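SidF, inhibitor of growth family, member 3 (Legionella pneumophila subsp. pneumophila, PDB 4FYE) probably removes a phosphate from phosphatidylinositol phosphates, acting as a Legionella phosphoinositide phosphatase. Local coordinates at residues 209-212 / 213-216; 298-301 / 302-306; 571-574 / 575-579; 589-592 / 593-597; 706-709 / 710-714. The protein carries 1 engineered substitution. One frame throughout, in Å; residues are numbered along the deposited sequence.

Contact 1. Residues 209-212 / 213-216; sequences RYTK and RQQR
Thr211 and Gln214 clasp each other in a capping box at the start of helix 212-216. Thr211 is the N-cap: Gln214 N donates a hydrogen bond to Thr211 OG1 over 3.2 Å. In return Gln214 OE1 accepts from Thr211 N, at 2.8 Å and with an N-H...O angle of 162°. The torsions set both groups in place. Thr211 holds OG1 between its backbone N and carbonyl carbon (chi1 58°), facing the first turn, while Gln214 turns CG back beside its own N (chi1 -75°) and then runs extended, carrying the amide to the residue before the helix. The hydroxyl adds a weak bond to the same OE1.

The amide's other end is also held, since Gln214 NE2 donates to Glu300 of helix 284-311. Tyr210 stands next to the box, its ring plane almost perpendicular to the Gln214 amide, and Gln214 OE1 meets the ring at its edge, 3.6 Å from Tyr210 CD1. Gln215 crosses the tyrosine at about a right angle too. Arg213 turns its end away, making a salt bridge with Glu299 and a cation-pi contact with Phe507. The backbone closes the first turn with Gln215 N bonded to Thr211 O at 2.8 Å, and Gln215 OE1 comes to rest 3.8 Å from Tyr210 CB.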
loop_
_atom_site.group_PDB
_atom_site.type_symbol
_atom_site.label_atom_id
_atom_site.label_comp_id
_atom_site.label_asym_id
_atom_site.label_seq_id
_atom_site.Cartn_x
_atom_site.Cartn_y
_atom_site.Cartn_z
ATOM N N ARG A 209 8.999 5.105 -10.321
ATOM C CA ARG A 209 9.789 5.458 -11.439
ATOM C C ARG A 209 11.164 4.882 -11.119
ATOM O O ARG A 209 11.573 4.823 -9.968
ATOM C CB ARG A 209 9.792 6.980 -11.544
ATOM C CG ARG A 209 10.766 7.562 -12.521
ATOM C CD ARG A 209 10.648 9.064 -12.557
ATOM N NE ARG A 209 11.005 9.583 -13.875
ATOM C CZ ARG A 209 10.127 9.817 -14.851
ATOM N NH1 ARG A 209 8.826 9.571 -14.660
ATOM N NH2 ARG A 209 10.554 10.304 -16.018
ATOM N N TYR A 210 11.873 4.401 -12.131
ATOM C CA TYR A 210 13.162 3.755 -11.889
ATOM C C TYR A 210 14.237 4.717 -11.378
ATOM O O TYR A 210 14.336 5.848 -11.854
ATOM C CB TYR A 210 13.649 3.124 -13.178
ATOM C CG TYR A 210 12.910 1.893 -13.580
ATOM C CD1 TYR A 210 12.724 0.846 -12.686
ATOM C CD2 TYR A 210 12.434 1.740 -14.885
ATOM C CE1 TYR A 210 12.058 -0.320 -13.073
ATOM C CE2 TYR A 210 11.769 0.578 -15.295
ATOM C CZ TYR A 210 11.593 -0.453 -14.397
ATOM O OH TYR A 210 10.926 -1.595 -14.793
ATOM N N THR A 211 15.072 4.273 -10.447
ATOM C CA THR A 211 16.245 5.090 -10.081
ATOM C C THR A 211 17.318 5.018 -11.167
ATOM O O THR A 211 17.296 4.121 -12.005
ATOM C CB THR A 211 16.922 4.624 -8.804
ATOM O OG1 THR A 211 17.318 3.274 -8.963
ATOM C CG2 THR A 211 16.004 4.735 -7.592
ATOM N N LYS A 212 18.263 5.943 -11.168
ATOM C CA LYS A 212 19.242 5.892 -12.217
ATOM C C LYS A 212 20.039 4.597 -12.120
ATOM O O LYS A 212 20.324 3.975 -13.125
ATOM C CB LYS A 212 20.137 7.145 -12.255
ATOM C CG LYS A 212 19.317 8.380 -12.551
ATOM C CD LYS A 212 20.009 9.352 -13.473
ATOM C CE LYS A 212 19.318 10.710 -13.481
ATOM N NZ LYS A 212 20.296 11.835 -13.756
ATOM N N ARG A 213 20.403 4.212 -10.907
ATOM C CA ARG A 213 21.092 2.958 -10.706
ATOM C C ARG A 213 20.334 1.790 -11.348
ATOM O O ARG A 213 20.914 1.024 -12.097
ATOM C CB ARG A 213 21.264 2.694 -9.224
ATOM C CG ARG A 213 22.161 1.522 -8.905
ATOM C CD ARG A 213 21.823 1.023 -7.527
ATOM N NE ARG A 213 22.142 2.044 -6.554
ATOM C CZ ARG A 213 23.371 2.269 -6.098
ATOM N NH1 ARG A 213 24.388 1.532 -6.537
ATOM N NH2 ARG A 213 23.577 3.221 -5.200
ATOM N N GLN A 214 19.046 1.651 -11.075
ATOM C CA GLN A 214 18.247 0.619 -11.755
ATOM C C GLN A 214 18.310 0.797 -13.283
ATOM O O GLN A 214 18.472 -0.151 -14.033
ATOM C CB GLN A 214 16.783 0.661 -11.294
ATOM C CG GLN A 214 16.513 0.097 -9.911
ATOM C CD GLN A 214 15.159 0.541 -9.370
ATOM O OE1 GLN A 214 14.673 1.619 -9.727
ATOM N NE2 GLN A 214 14.578 -0.253 -8.455
ATOM N N GLN A 215 18.194 2.037 -13.722
ATOM C CA GLN A 215 18.119 2.343 -15.122
ATOM C C GLN A 215 19.334 1.764 -15.855
ATOM O O GLN A 215 19.160 1.108 -16.882
ATOM C CB GLN A 215 17.937 3.858 -15.322
ATOM C CG GLN A 215 17.180 4.298 -16.582
ATOM C CD GLN A 215 15.831 3.576 -16.847
ATOM O OE1 GLN A 215 14.755 4.148 -16.642
ATOM N NE2 GLN A 215 15.894 2.332 -17.344
ATOM N N ARG A 216 20.543 1.927 -15.323
ATOM C CA ARG A 216 21.715 1.401 -16.022
ATOM C C ARG A 216 22.034 -0.101 -15.780
ATOM O O ARG A 216 22.729 -0.713 -16.594
ATOM C CB ARG A 216 22.938 2.271 -15.777
ATOM C CG ARG A 216 23.511 2.101 -14.390
ATOM C CD ARG A 216 24.735 2.956 -14.153
ATOM N NE ARG A 216 24.822 3.355 -12.753
ATOM C CZ ARG A 216 25.293 2.582 -11.768
ATOM N NH1 ARG A 216 25.730 1.326 -12.011
ATOM N NH2 ARG A 216 25.312 3.082 -10.525
#

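Contact 2. Residues 298-301 / 302-306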
loop_
_atom_site.group_PDB
_atom_site.type_symbol
_atom_site.label_atom_id
_atom_site.label_comp_id
_atom_site.label_asym_id
_atom_site.label_seq_id
_atom_site.Cartn_x
_atom_site.Cartn_y
_atom_site.Cartn_z
ATOM N N GLN A 298 14.774 -0.859 -2.348
ATOM C CA GLN A 298 14.669 0.081 -1.232
ATOM C C GLN A 298 15.077 1.523 -1.637
ATOM O O GLN A 298 14.430 2.469 -1.216
ATOM C CB GLN A 298 15.489 -0.346 -0.021
ATOM C CG GLN A 298 15.108 0.480 1.200
ATOM C CD GLN A 298 13.621 0.427 1.512
ATOM O OE1 GLN A 298 12.993 -0.611 1.333
ATOM N NE2 GLN A 298 13.066 1.526 2.042
ATOM N N GLU A 299 16.124 1.715 -2.442
ATOM C CA GLU A 299 16.403 3.076 -2.846
ATOM C C GLU A 299 15.318 3.697 -3.726
ATOM O O GLU A 299 14.962 4.865 -3.513
ATOM C CB GLU A 299 17.878 3.397 -3.232
ATOM C CG GLU A 299 18.427 2.817 -4.535
ATOM C CD GLU A 299 19.761 3.452 -4.991
ATOM O OE1 GLU A 299 20.014 3.489 -6.211
ATOM O OE2 GLU A 299 20.588 3.916 -4.181
ATOM N N GLU A 300 14.670 2.903 -4.573
ATOM C CA GLU A 300 13.563 3.412 -5.372
ATOM C C GLU A 300 12.445 3.877 -4.475
ATOM O O GLU A 300 11.870 4.937 -4.670
ATOM C CB GLU A 300 13.068 2.374 -6.360
ATOM C CG GLU A 300 11.995 2.861 -7.365
ATOM C CD GLU A 300 11.162 1.726 -8.012
ATOM O OE1 GLU A 300 10.022 1.996 -8.490
ATOM O OE2 GLU A 300 11.598 0.543 -8.036
ATOM N N VAL A 301 12.155 3.094 -3.450
ATOM C CA VAL A 301 11.190 3.510 -2.450
ATOM C C VAL A 301 11.553 4.868 -1.824
ATOM O O VAL A 301 10.656 5.633 -1.501
ATOM C CB VAL A 301 11.023 2.418 -1.342
ATOM C CG1 VAL A 301 10.279 2.918 -0.076
ATOM C CG2 VAL A 301 10.368 1.213 -1.941
ATOM N N ILE A 302 12.839 5.144 -1.608
ATOM C CA ILE A 302 13.242 6.446 -1.045
ATOM C C ILE A 302 12.957 7.516 -2.062
ATOM O O ILE A 302 12.442 8.576 -1.754
ATOM C CB ILE A 302 14.705 6.492 -0.631
ATOM C CG1 ILE A 302 14.967 5.349 0.341
ATOM C CG2 ILE A 302 15.072 7.876 -0.059
ATOM C CD1 ILE A 302 16.120 5.571 1.265
ATOM N N GLN A 303 13.243 7.216 -3.303
ATOM C CA GLN A 303 12.986 8.160 -4.326
ATOM C C GLN A 303 11.485 8.501 -4.426
ATOM O O GLN A 303 11.113 9.680 -4.566
ATOM C CB GLN A 303 13.503 7.616 -5.645
ATOM C CG GLN A 303 13.354 8.612 -6.771
ATOM C CD GLN A 303 14.048 8.165 -8.013
ATOM O OE1 GLN A 303 13.406 7.577 -8.883
ATOM N NE2 GLN A 303 15.362 8.397 -8.096
ATOM N N THR A 304 10.629 7.500 -4.304
ATOM C CA THR A 304 9.178 7.708 -4.413
ATOM C C THR A 304 8.675 8.461 -3.161
ATOM O O THR A 304 7.819 9.313 -3.300
ATOM C CB THR A 304 8.485 6.349 -4.607
ATOM O OG1 THR A 304 9.091 5.707 -5.725
ATOM C CG2 THR A 304 6.934 6.438 -4.852
ATOM N N LEU A 305 9.207 8.218 -1.954
ATOM C CA LEU A 305 8.686 9.010 -0.867
ATOM C C LEU A 305 9.063 10.481 -0.982
ATOM O O LEU A 305 8.267 11.383 -0.670
ATOM C CB LEU A 305 9.148 8.468 0.441
ATOM C CG LEU A 305 8.817 7.030 0.858
ATOM C CD1 LEU A 305 8.538 7.016 2.324
ATOM C CD2 LEU A 305 7.692 6.279 0.186
ATOM N N ALA A 306 10.251 10.768 -1.500
ATOM C CA ALA A 306 10.683 12.168 -1.629
ATOM C C ALA A 306 9.814 12.900 -2.628
ATOM O O ALA A 306 9.500 14.058 -2.426
ATOM C CB ALA A 306 12.136 12.243 -2.054
#
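Val301 and Leu305 sit one turn apart inside the alpha-helix 284-311, in its regular i to i+4 pattern. The close part of the contact is the backbone ladder: Leu305 N reaches Val301 O at 3.0 Å, Gln303 N reaches Glu299 O, and Ile302 N reaches Gln298 O. Glu300 O is gripped twice by one residue, by Thr304 N at 2.9 Å and by Thr304 OG1 at 3.1 Å. The hydroxyl comes from above the carbonyl plane, 43° out of it. Thr304 can do this because OG1 lies beside its own backbone N (chi1 -54°), folded back along the helix.

The side chains meet much more loosely. Val301 CG1 and Leu305 CD2 are 4.2 Å apart, a light apolar touch, and the loose side here is not a solvent side, for every touching residue is buried. The polar ends find their partners in the surrounding fold: Glu300 OE2 accepts from Asn243 N, and Gln298 bonds to both Arg273 and Glu356. Ile302 faces the sheet strands 391-399 and 402-416, touching Ala392 and Val408, so it packs on the sheet while Glu300 and Gln298 make polar bonds. Ile302 also packs back on its own helix, its CG1 lying 3.3 Å from Gln298 O.

Contact 3. Residues 571-574 / 575-579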
loop_
_atom_site.group_PDB
_atom_site.type_symbol
_atom_site.label_atom_id
_atom_site.label_comp_id
_atom_site.label_asym_id
_atom_site.label_seq_id
_atom_site.Cartn_x
_atom_site.Cartn_y
_atom_site.Cartn_z
ATOM N N ALA A 571 -8.717 9.663 31.381
ATOM C CA ALA A 571 -8.087 10.937 30.960
ATOM C C ALA A 571 -8.354 11.299 29.491
ATOM O O ALA A 571 -8.644 12.457 29.181
ATOM C CB ALA A 571 -6.592 10.908 31.216
ATOM N N LEU A 572 -8.241 10.310 28.599
ATOM C CA LEU A 572 -8.554 10.479 27.166
ATOM C C LEU A 572 -10.003 10.955 26.967
ATOM O O LEU A 572 -10.269 11.907 26.244
ATOM C CB LEU A 572 -8.355 9.157 26.457
ATOM C CG LEU A 572 -7.538 9.127 25.157
ATOM C CD1 LEU A 572 -7.671 7.745 24.530
ATOM C CD2 LEU A 572 -7.915 10.166 24.116
ATOM N N GLN A 573 -10.925 10.290 27.641
ATOM C CA GLN A 573 -12.329 10.659 27.661
ATOM C C GLN A 573 -12.605 12.110 28.227
ATOM O O GLN A 573 -13.455 12.853 27.695
ATOM C CB GLN A 573 -13.066 9.591 28.482
ATOM C CG GLN A 573 -14.578 9.661 28.434
ATOM C CD GLN A 573 -15.217 8.772 29.489
ATOM O OE1 GLN A 573 -15.270 9.119 30.686
ATOM N NE2 GLN A 573 -15.700 7.609 29.057
ATOM N N GLU A 574 -11.908 12.517 29.292
ATOM C CA GLU A 574 -12.027 13.912 29.779
ATOM C C GLU A 574 -11.422 14.892 28.749
ATOM O O GLU A 574 -11.981 15.981 28.513
ATOM C CB GLU A 574 -11.388 14.118 31.180
ATOM C CG GLU A 574 -12.027 13.367 32.360
ATOM C CD GLU A 574 -11.226 13.502 33.659
ATOM O OE1 GLU A 574 -10.007 13.760 33.580
ATOM O OE2 GLU A 574 -11.793 13.360 34.772
ATOM N N LEU A 575 -10.306 14.504 28.114
ATOM C CA LEU A 575 -9.754 15.334 27.046
ATOM C C LEU A 575 -10.797 15.540 25.960
ATOM O O LEU A 575 -11.016 16.667 25.520
ATOM C CB LEU A 575 -8.469 14.773 26.441
ATOM C CG LEU A 575 -7.431 15.801 25.931
ATOM C CD1 LEU A 575 -6.639 15.207 24.775
ATOM C CD2 LEU A 575 -8.024 17.125 25.494
ATOM N N LYS A 576 -11.463 14.457 25.569
ATOM C CA LYS A 576 -12.501 14.533 24.545
ATOM C C LYS A 576 -13.606 15.472 25.030
ATOM O O LYS A 576 -14.002 16.398 24.324
ATOM C CB LYS A 576 -13.061 13.126 24.221
ATOM C CG LYS A 576 -13.953 13.028 22.981
ATOM C CD LYS A 576 -14.949 11.865 23.059
ATOM C CE LYS A 576 -15.766 11.738 21.768
ATOM N NZ LYS A 576 -14.994 11.134 20.641
ATOM N N GLU A 577 -14.083 15.224 26.245
ATOM C CA GLU A 577 -15.088 16.065 26.889
ATOM C C GLU A 577 -14.857 17.582 26.742
ATOM O O GLU A 577 -15.810 18.330 26.491
ATOM C CB GLU A 577 -15.265 15.657 28.362
ATOM C CG GLU A 577 -16.577 14.926 28.647
ATOM C CD GLU A 577 -16.409 13.628 29.434
ATOM O OE1 GLU A 577 -16.612 12.550 28.841
ATOM O OE2 GLU A 577 -16.072 13.662 30.634
ATOM N N GLN A 578 -13.610 18.040 26.876
ATOM C CA GLN A 578 -13.359 19.480 26.788
ATOM C C GLN A 578 -13.097 19.970 25.362
ATOM O O GLN A 578 -13.375 21.118 25.019
ATOM C CB GLN A 578 -12.269 19.944 27.777
ATOM C CG GLN A 578 -10.821 19.974 27.289
ATOM C CD GLN A 578 -9.881 20.728 28.247
ATOM O OE1 GLN A 578 -8.667 20.504 28.258
ATOM N NE2 GLN A 578 -10.445 21.617 29.065
ATOM N N ILE A 579 -12.611 19.065 24.533
ATOM C CA ILE A 579 -12.108 19.367 23.200
ATOM C C ILE A 579 -13.257 19.445 22.203
ATOM O O ILE A 579 -13.363 20.360 21.391
ATOM C CB ILE A 579 -10.995 18.302 22.895
ATOM C CG1 ILE A 579 -9.619 18.890 23.253
ATOM C CG2 ILE A 579 -11.030 17.646 21.518
ATOM C CD1 ILE A 579 -9.526 20.390 23.102
#
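Gln573 and Glu577, one turn apart on the long helix 522-583, lie side by side and point the same way, and they make the closest side-chain approach between 571-574 and 575-579.

Backbone hydrogen bonds come first. Leu575 N donates to Ala571 O, Lys576 N to Leu572 O, Glu577 N to Gln573 O and Gln578 N to Glu574 O, all within 2.8 to 3.1 Å. Four successive bonds of this kind are the signature of an uninterrupted alpha-helix; the Glu577 bond is nearly straight, with an N-H...O angle of 169°.

Van der Waals contact comes second. The Gln573 chain is extended, while Glu577 bends at chi2 (130°), which brings its carboxylate back over the preceding turn: OE1 rests against the Gln573 CG methylene at 3.6 Å. The amide and carboxylate planes are 35° apart, and no hydrogen bond joins the two side chains.

Charge is the third kind. Glu574 and Glu577 keep their carboxylates apart, OE2 to OE2 at 6.0 Å, so any repulsion between these like charges is probably mild. Lys576 turns its end away from the contact, toward a long, weak ion pair with Asp672.

The leucines and Ile579 give the helix its buried side: Leu572 packs on Tyr600 and Thr607, and Leu575 on Phe599, all of helix 590-614, with Leu575 also against Leu472 of helix 467-476, while Ile579 packs on Tyr466 and Leu674. Gln578 OE1 also accepts from Lys468 N, tying helix 522-583 to the start of helix 467-476.

Contact 4. Residues 589-592 / 593-597; sequences DPET and KSRLQ
From Pro590 onward the backbone turns into helix 590-614, with Ser594 N bonded to Pro590 O, Arg595 N to Glu591 O and Leu596 N to Thr592 O, while the bond from Lys593 N to Asp589 O is weak at 3.3 Å.

Arg595 reaches back one turn to Glu591. With CG beside its own backbone N (chi1 -79°) and the chain extended to NE, the guanidinium comes to lie by the Glu591 carbonyl, and NH1 meets Glu591 O at 2.7 Å. That oxygen is near the guanidinium plane, at its edge, but the N-H is poorly aimed at 130° and the bond counts as weak. The same nitrogen lies 3.1 Å from Glu591 CB. The charged ends stay apart, with Glu591 OE1 4.8 Å from Arg595 NH1 and the carboxylate and guanidinium planes 61° apart, so they form no salt bridge, and any attraction is probably weak.

On another side Thr592 and Leu596 run alongside each other in the same direction, Thr592 CG2 to Leu596 CD1 at 4.1 Å. Leu596 continues onto Ile579 and Ile583 of helix 522-583. Ser594 OG adds a weak bond to Pro590 O.

The beginning of the helix is held by Asp589, whose OD1 accepts from Thr592 N at 2.9 Å, on the syn side but tilted well out of the carboxylate plane. An aspartate at the N-cap bonded to the amide three residues on, with proline in the first helical position, is a classic N-terminal helix cap.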
loop_
_atom_site.group_PDB
_atom_site.type_symbol
_atom_site.label_atom_id
_atom_site.label_comp_id
_atom_site.label_asym_id
_atom_site.label_seq_id
_atom_site.Cartn_x
_atom_site.Cartn_y
_atom_site.Cartn_z
ATOM N N ASP A 589 -11.035 28.976 14.636
ATOM C CA ASP A 589 -10.296 28.908 13.324
ATOM C C ASP A 589 -9.809 27.496 12.916
ATOM O O ASP A 589 -9.585 26.671 13.800
ATOM C CB ASP A 589 -9.131 29.936 13.263
ATOM C CG ASP A 589 -7.964 29.601 14.212
ATOM O OD1 ASP A 589 -7.281 28.568 14.011
ATOM O OD2 ASP A 589 -7.702 30.396 15.143
ATOM N N PRO A 590 -9.620 27.223 11.594
ATOM C CA PRO A 590 -9.323 25.827 11.236
ATOM C C PRO A 590 -8.082 25.278 11.950
ATOM O O PRO A 590 -8.026 24.059 12.258
ATOM C CB PRO A 590 -9.112 25.877 9.707
ATOM C CG PRO A 590 -9.798 27.132 9.263
ATOM C CD PRO A 590 -9.600 28.099 10.402
ATOM N N GLU A 591 -7.136 26.184 12.238
ATOM C CA GLU A 591 -5.822 25.831 12.779
ATOM C C GLU A 591 -5.892 25.290 14.172
ATOM O O GLU A 591 -5.352 24.237 14.445
ATOM C CB GLU A 591 -4.847 27.009 12.717
ATOM C CG GLU A 591 -3.718 26.830 11.705
ATOM C CD GLU A 591 -4.199 26.367 10.328
ATOM O OE1 GLU A 591 -3.921 25.202 9.936
ATOM O OE2 GLU A 591 -4.869 27.174 9.643
ATOM N N THR A 592 -6.548 26.015 15.061
ATOM C CA THR A 592 -6.825 25.512 16.404
ATOM C C THR A 592 -7.551 24.140 16.369
ATOM O O THR A 592 -7.150 23.186 17.031
ATOM C CB THR A 592 -7.604 26.577 17.208
ATOM O OG1 THR A 592 -6.768 27.727 17.381
ATOM C CG2 THR A 592 -8.045 26.065 18.578
ATOM N N LYS A 593 -8.599 24.047 15.566
ATOM C CA LYS A 593 -9.366 22.817 15.415
ATOM C C LYS A 593 -8.492 21.646 15.004
ATOM O O LYS A 593 -8.704 20.542 15.485
ATOM C CB LYS A 593 -10.463 23.018 14.381
ATOM C CG LYS A 593 -11.770 22.317 14.701
ATOM C CD LYS A 593 -12.689 22.316 13.484
ATOM C CE LYS A 593 -13.075 23.742 13.095
ATOM N NZ LYS A 593 -13.122 23.916 11.616
ATOM N N SER A 594 -7.517 21.893 14.125
ATOM C CA SER A 594 -6.575 20.858 13.710
ATOM C C SER A 594 -5.668 20.462 14.800
ATOM O O SER A 594 -5.372 19.292 14.957
ATOM C CB SER A 594 -5.701 21.344 12.606
ATOM O OG SER A 594 -6.456 21.211 11.453
ATOM N N ARG A 595 -5.197 21.454 15.532
ATOM C CA ARG A 595 -4.316 21.212 16.645
ATOM C C ARG A 595 -5.019 20.200 17.527
ATOM O O ARG A 595 -4.415 19.240 17.980
ATOM C CB ARG A 595 -4.050 22.511 17.448
ATOM C CG ARG A 595 -3.026 23.473 16.857
ATOM C CD ARG A 595 -3.262 24.879 17.409
ATOM N NE ARG A 595 -2.430 25.942 16.844
ATOM C CZ ARG A 595 -2.301 26.218 15.540
ATOM N NH1 ARG A 595 -2.908 25.475 14.616
ATOM N NH2 ARG A 595 -1.534 27.235 15.151
ATOM N N LEU A 596 -6.305 20.417 17.762
ATOM C CA LEU A 596 -6.993 19.671 18.815
ATOM C C LEU A 596 -7.295 18.227 18.416
ATOM O O LEU A 596 -7.377 17.339 19.270
ATOM C CB LEU A 596 -8.271 20.401 19.225
ATOM C CG LEU A 596 -8.072 21.552 20.228
ATOM C CD1 LEU A 596 -6.874 22.411 19.880
ATOM C CD2 LEU A 596 -9.314 22.414 20.369
ATOM N N GLN A 597 -7.448 18.016 17.115
ATOM C CA GLN A 597 -7.748 16.712 16.542
ATOM C C GLN A 597 -6.464 15.937 16.400
ATOM O O GLN A 597 -6.400 14.765 16.772
ATOM C CB GLN A 597 -8.419 16.875 15.181
ATOM C CG GLN A 597 -9.725 17.671 15.234
ATOM C CD GLN A 597 -10.224 18.058 13.855
ATOM O OE1 GLN A 597 -9.426 18.357 12.959
ATOM N NE2 GLN A 597 -11.553 18.032 13.663
#

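Contact 5. Residues 706-709 / 710-714; sequences LHHT and ANTGV
His708 and Val714 are joined by a nearly straight bond: ND1 of the ring donates to Val714 O at 2.8 Å, with an angle of 173°. The oxygen lies in the ring plane at its edge, although the donor stands above the plane of the carbonyl. Thr712 comes over one face of the same ring, its CG2 4.2 Å from the ring centroid in a CH-pi contact.

Thr712 is positioned by the end of the helix. Its OG1 lies between the backbone N and carbonyl carbon (chi1 69°) and bonds to His708 O at 3.0 Å, while Thr712 N holds that oxygen from the opposite face of the carbonyl plane. Gly713 follows with positive phi, where the chain leaves helix 701-712, and Gly713 N bonds to Thr709 O. This turn swings Val714 O back to the histidine. Thr709 CA adds a C-H...O contact to the same oxygen, at 3.2 Å.

His707 meets Asn711 one turn on, the amide carbon lying over a face of the ring with the planes 65° apart. Asn711 ND2 is bonded to Asn650, and the His707 ring also meets that of Tyr204.

Farther out, Thr709 OG1 bonds to Ala705 O and Ser715, His708 touches Ala737 of helix 733-741, and Val714 packs on Phe739. The geometry is consistent with a proton on ND1 of His708, and this N-H, used in a buried place, probably restrains the ring's rotation and ties the chain after Gly713 back to the helix.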
loop_
_atom_site.group_PDB
_atom_site.type_symbol
_atom_site.label_atom_id
_atom_site.label_comp_id
_atom_site.label_asym_id
_atom_site.label_seq_id
_atom_site.Cartn_x
_atom_site.Cartn_y
_atom_site.Cartn_z
ATOM N N LEU A 706 -11.217 -3.302 -8.735
ATOM C CA LEU A 706 -10.625 -2.538 -9.857
ATOM C C LEU A 706 -9.119 -2.674 -9.918
ATOM O O LEU A 706 -8.575 -2.943 -10.963
ATOM C CB LEU A 706 -10.906 -1.052 -9.653
ATOM C CG LEU A 706 -12.084 -0.488 -10.397
ATOM C CD1 LEU A 706 -11.888 1.019 -10.533
ATOM C CD2 LEU A 706 -12.071 -1.103 -11.811
ATOM N N HIS A 707 -8.473 -2.450 -8.757
ATOM C CA HIS A 707 -7.038 -2.599 -8.575
ATOM C C HIS A 707 -6.648 -3.992 -8.981
ATOM O O HIS A 707 -5.735 -4.120 -9.771
ATOM C CB HIS A 707 -6.636 -2.215 -7.149
ATOM C CG HIS A 707 -5.352 -2.831 -6.666
ATOM N ND1 HIS A 707 -4.178 -2.162 -6.689
ATOM C CD2 HIS A 707 -5.078 -4.096 -6.142
ATOM C CE1 HIS A 707 -3.192 -2.968 -6.231
ATOM N NE2 HIS A 707 -3.738 -4.155 -5.903
ATOM N N HIS A 708 -7.364 -5.034 -8.509
ATOM C CA HIS A 708 -7.055 -6.424 -8.892
ATOM C C HIS A 708 -7.136 -6.679 -10.390
ATOM O O HIS A 708 -6.348 -7.454 -10.970
ATOM C CB HIS A 708 -7.965 -7.403 -8.116
ATOM C CG HIS A 708 -7.439 -8.839 -8.057
ATOM N ND1 HIS A 708 -7.596 -9.743 -9.096
ATOM C CD2 HIS A 708 -6.797 -9.522 -7.042
ATOM C CE1 HIS A 708 -7.044 -10.925 -8.750
ATOM N NE2 HIS A 708 -6.587 -10.809 -7.481
ATOM N N THR A 709 -8.097 -6.043 -11.047
ATOM C CA THR A 709 -8.262 -6.208 -12.485
ATOM C C THR A 709 -7.057 -5.631 -13.236
ATOM O O THR A 709 -6.454 -6.314 -14.070
ATOM C CB THR A 709 -9.598 -5.602 -12.951
ATOM O OG1 THR A 709 -10.635 -6.254 -12.206
ATOM C CG2 THR A 709 -9.834 -5.866 -14.444
ATOM N N ALA A 710 -6.723 -4.395 -12.936
ATOM C CA ALA A 710 -5.484 -3.753 -13.432
ATOM C C ALA A 710 -4.207 -4.562 -13.153
ATOM O O ALA A 710 -3.291 -4.577 -13.959
ATOM C CB ALA A 710 -5.333 -2.363 -12.818
ATOM N N ASN A 711 -4.146 -5.252 -12.034
ATOM C CA ASN A 711 -2.978 -6.057 -11.799
ATOM C C ASN A 711 -3.005 -7.388 -12.439
ATOM O O ASN A 711 -1.946 -7.870 -12.761
ATOM C CB ASN A 711 -2.728 -6.318 -10.314
ATOM C CG ASN A 711 -1.995 -5.196 -9.638
ATOM O OD1 ASN A 711 -1.579 -4.229 -10.275
ATOM N ND2 ASN A 711 -1.863 -5.298 -8.333
ATOM N N THR A 712 -4.169 -8.039 -12.561
ATOM C CA THR A 712 -4.155 -9.460 -13.011
ATOM C C THR A 712 -4.997 -9.701 -14.223
ATOM O O THR A 712 -4.893 -10.751 -14.808
ATOM C CB THR A 712 -4.577 -10.497 -11.916
ATOM O OG1 THR A 712 -5.982 -10.333 -11.629
ATOM C CG2 THR A 712 -3.722 -10.299 -10.568
ATOM N N GLY A 713 -5.796 -8.734 -14.662
ATOM C CA GLY A 713 -6.740 -9.072 -15.724
ATOM C C GLY A 713 -8.156 -9.508 -15.307
ATOM O O GLY A 713 -9.061 -9.470 -16.140
ATOM N N VAL A 714 -8.385 -9.781 -14.014
ATOM C CA VAL A 714 -9.668 -10.293 -13.495
ATOM C C VAL A 714 -9.947 -9.671 -12.101
ATOM O O VAL A 714 -9.047 -9.161 -11.416
ATOM C CB VAL A 714 -9.452 -11.806 -13.523
ATOM C CG1 VAL A 714 -9.210 -12.477 -12.171
ATOM C CG2 VAL A 714 -10.228 -12.511 -14.590
#

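The five contacts follow one another in series along a single chain. Contacts 1 and 2 touch, their centres 11 Å apart: the short helix 212-216 and the loop before it lie against helix 284-311, with Arg209 O packed on Glu300 CG. Contacts 3 and 4, centres 15 Å apart, lie on the consecutive helices 522-583 and 590-614 and meet through Ile579 and Leu596. Contact 5, on helix 701-712, stands alone, its centre 25 Å from that of contact 2 and 44 Å from that of contact 3. Contacts 1 and 3 lie on opposite sides of the chain's centre, so the contacts fall into three places in the phosphatase: 1 with 2, 3 with 4, and 5 apart.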